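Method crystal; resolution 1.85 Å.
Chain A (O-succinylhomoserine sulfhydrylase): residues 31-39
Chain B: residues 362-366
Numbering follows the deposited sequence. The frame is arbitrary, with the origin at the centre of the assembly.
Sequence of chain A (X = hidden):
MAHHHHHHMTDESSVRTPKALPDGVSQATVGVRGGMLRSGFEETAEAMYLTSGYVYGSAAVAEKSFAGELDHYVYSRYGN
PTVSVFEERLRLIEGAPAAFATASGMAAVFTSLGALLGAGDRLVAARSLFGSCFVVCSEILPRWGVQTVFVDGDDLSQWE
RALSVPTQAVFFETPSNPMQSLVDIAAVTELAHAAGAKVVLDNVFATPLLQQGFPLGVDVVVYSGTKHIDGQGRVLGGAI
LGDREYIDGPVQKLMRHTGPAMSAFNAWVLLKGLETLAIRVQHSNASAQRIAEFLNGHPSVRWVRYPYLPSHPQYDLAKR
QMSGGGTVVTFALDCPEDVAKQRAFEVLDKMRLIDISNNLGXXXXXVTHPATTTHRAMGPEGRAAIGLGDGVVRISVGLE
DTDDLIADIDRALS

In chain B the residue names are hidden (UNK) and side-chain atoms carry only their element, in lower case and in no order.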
# COMPACT_ATOMS: atom_id res chain seq x y z
N GLY A 31 -9.31 19.73 -9.41
CA GLY A 31 -8.55 18.99 -8.40
C GLY A 31 -9.27 17.75 -7.89
O GLY A 31 -8.63 16.75 -7.53
N VAL A 32 -10.60 17.79 -7.85
CA VAL A 32 -11.39 16.63 -7.41
C VAL A 32 -11.48 15.51 -8.47
O VAL A 32 -11.41 14.33 -8.13
CB VAL A 32 -12.82 17.06 -6.94
CG1 VAL A 32 -13.69 15.85 -6.59
CG2 VAL A 32 -12.71 18.02 -5.71
N ARG A 33 -11.66 15.87 -9.74
CA ARG A 33 -11.97 14.84 -10.75
C ARG A 33 -11.30 15.01 -12.13
O ARG A 33 -11.68 14.34 -13.11
CB ARG A 33 -13.52 14.64 -10.89
CG ARG A 33 -14.37 15.89 -10.73
CD ARG A 33 -15.85 15.73 -11.17
NE ARG A 33 -16.74 14.97 -10.27
CZ ARG A 33 -17.10 13.71 -10.46
NH1 ARG A 33 -16.64 13.04 -11.50
NH2 ARG A 33 -17.95 13.11 -9.61
N GLY A 34 -10.30 15.88 -12.22
CA GLY A 34 -9.50 16.03 -13.44
C GLY A 34 -8.51 14.90 -13.74
O GLY A 34 -7.93 14.29 -12.82
N GLY A 35 -8.35 14.60 -15.03
CA GLY A 35 -7.31 13.69 -15.52
C GLY A 35 -7.49 12.19 -15.30
O GLY A 35 -6.52 11.42 -15.41
N MET A 36 -8.72 11.76 -15.00
CA MET A 36 -8.98 10.35 -14.69
C MET A 36 -9.03 9.51 -15.95
O MET A 36 -9.39 10.02 -17.01
CB MET A 36 -10.33 10.18 -13.97
CG MET A 36 -10.44 10.95 -12.67
SD MET A 36 -11.90 10.45 -11.75
CE MET A 36 -13.24 11.15 -12.72
N LEU A 37 -8.68 8.24 -15.82
CA LEU A 37 -8.75 7.23 -16.89
C LEU A 37 -9.33 5.90 -16.35
O LEU A 37 -8.58 4.97 -16.02
CB LEU A 37 -7.33 6.97 -17.42
CG LEU A 37 -6.61 7.95 -18.34
CD1 LEU A 37 -5.10 7.94 -18.04
CD2 LEU A 37 -6.88 7.59 -19.80
N ARG A 38 -10.66 5.82 -16.23
CA ARG A 38 -11.31 4.64 -15.64
C ARG A 38 -11.19 3.43 -16.56
O ARG A 38 -11.26 3.58 -17.79
CB ARG A 38 -12.80 4.94 -15.30
CG ARG A 38 -12.98 5.89 -14.10
CD ARG A 38 -14.45 6.26 -13.84
NE ARG A 38 -14.62 6.96 -12.55
CZ ARG A 38 -15.48 7.96 -12.32
NH1 ARG A 38 -16.24 8.45 -13.30
NH2 ARG A 38 -15.56 8.50 -11.11
N SER A 39 -10.99 2.25 -15.97
CA SER A 39 -11.04 0.96 -16.70
C SER A 39 -12.47 0.55 -17.07
O SER A 39 -13.44 1.20 -16.67
CB SER A 39 -10.40 -0.16 -15.86
OG SER A 39 -11.36 -0.75 -14.98
N UNK B 362 -18.27 10.93 -0.26
CA UNK B 362 -17.07 11.07 -1.14
C UNK B 362 -16.86 12.54 -1.51
O UNK B 362 -17.81 13.32 -1.56
o UNK B 362 -16.02 8.95 -4.06
c UNK B 362 -16.00 9.94 -3.27
c UNK B 362 -17.30 10.23 -2.44
o UNK B 362 -14.98 10.68 -3.21
N UNK B 363 -15.61 12.91 -1.76
CA UNK B 363 -15.26 14.21 -2.36
C UNK B 363 -15.86 14.41 -3.78
O UNK B 363 -16.09 15.54 -4.24
c UNK B 363 -13.72 14.33 -2.44
N UNK B 364 -16.07 13.30 -4.49
CA UNK B 364 -16.77 13.34 -5.77
C UNK B 364 -18.30 13.37 -5.53
O UNK B 364 -18.81 12.56 -4.74
n UNK B 364 -12.05 11.16 -7.57
c UNK B 364 -13.17 10.78 -8.46
c UNK B 364 -14.85 12.09 -7.03
c UNK B 364 -14.56 10.77 -7.77
c UNK B 364 -16.37 12.12 -6.62
N UNK B 365 -19.01 14.29 -6.17
CA UNK B 365 -20.49 14.32 -6.07
C UNK B 365 -21.15 13.19 -6.89
O UNK B 365 -20.68 12.92 -7.98
o UNK B 365 -20.72 16.70 -5.58
c UNK B 365 -21.04 15.67 -6.52
N UNK B 366 -22.24 12.59 -6.36
CA UNK B 366 -22.90 11.40 -6.94
C UNK B 366 -24.43 11.58 -6.94
O UNK B 366 -24.97 12.32 -6.11
c UNK B 366 -22.54 10.12 -6.14
c UNK B 366 -20.22 9.73 -7.03
c UNK B 366 -20.91 8.70 -4.84
c UNK B 366 -21.06 9.89 -5.79

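Position 362 carries four side-chain atoms, two carbons and two oxygens, with both oxygens on the second carbon. That is a short carboxylate, one carbon removed from the backbone, and it touches nothing in this stretch of chain A. Its use is local: one oxygen accepts a hydrogen bond from the backbone N of position 364 at 3.1 Å, with a nearly straight N-H...O angle of 174°. A carboxylate on a single methylene is aspartate, Asp362(B), and it holds the backbone N of 364 within its own stretch.

Position 363 has a single carbon beyond CA. It offers two surfaces to the same methyl group: CG1 of Val32(A) lies 3.4 Å from the backbone O of 363 and 4.4 Å from its CB. The second is a modest apolar contact. A lone CB makes this alanine, Ala363(B).

At 364 four carbons run in an unbranched row and end in nitrogen. The side chain runs past Val32(A), Arg33(A) and Met36(A). Its terminal nitrogen donates a hydrogen bond to the backbone O of Val32(A) at 3.3 Å, and it is also hydrogen-bonded elsewhere in the structure. The carbons before it are used too: the second sits 4.0 Å from CG1 of Val32(A) and lies over one face of the Arg33(A) guanidinium, while the last packs 3.5 Å from SD of Met36(A). This is lysine, Lys364(B). With chi1 m, chi2 and chi3 t and chi4 p, the chain stays extended until its last bend.

Position 365 shows one carbon followed by one oxygen. Its CB is 5.1 Å from NH2 of Arg33(A), and its hydroxyl is engaged elsewhere in the structure. The backbone O of 365 is what approaches, 3.2 Å from NH2 of Arg33(A), at the guanidinium's edge and near its plane. The residue is serine, Ser365(B).

Position 366 has four carbons, forked at the second. One of the two terminal carbons lies 4.8 Å from NH2 of Arg33(A), and the residue contributes almost nothing to the burial. It is leucine, Leu366(B).

The contact works by threading one long side chain past several partners. Lys364(B) gives up 95 Å², more than any other residue here, and uses its methylenes as apolar surface and its amine as a donor to main chain. Aliphatic carbon, not the charged end, lies over one face of the Arg33(A) guanidinium; NZ goes on to the backbone O of Val32(A). The rule for a designer is to read lysine along its whole length, and to count backbone oxygens among the surfaces that neighbours offer.

Chain B 362-366: DAKSL
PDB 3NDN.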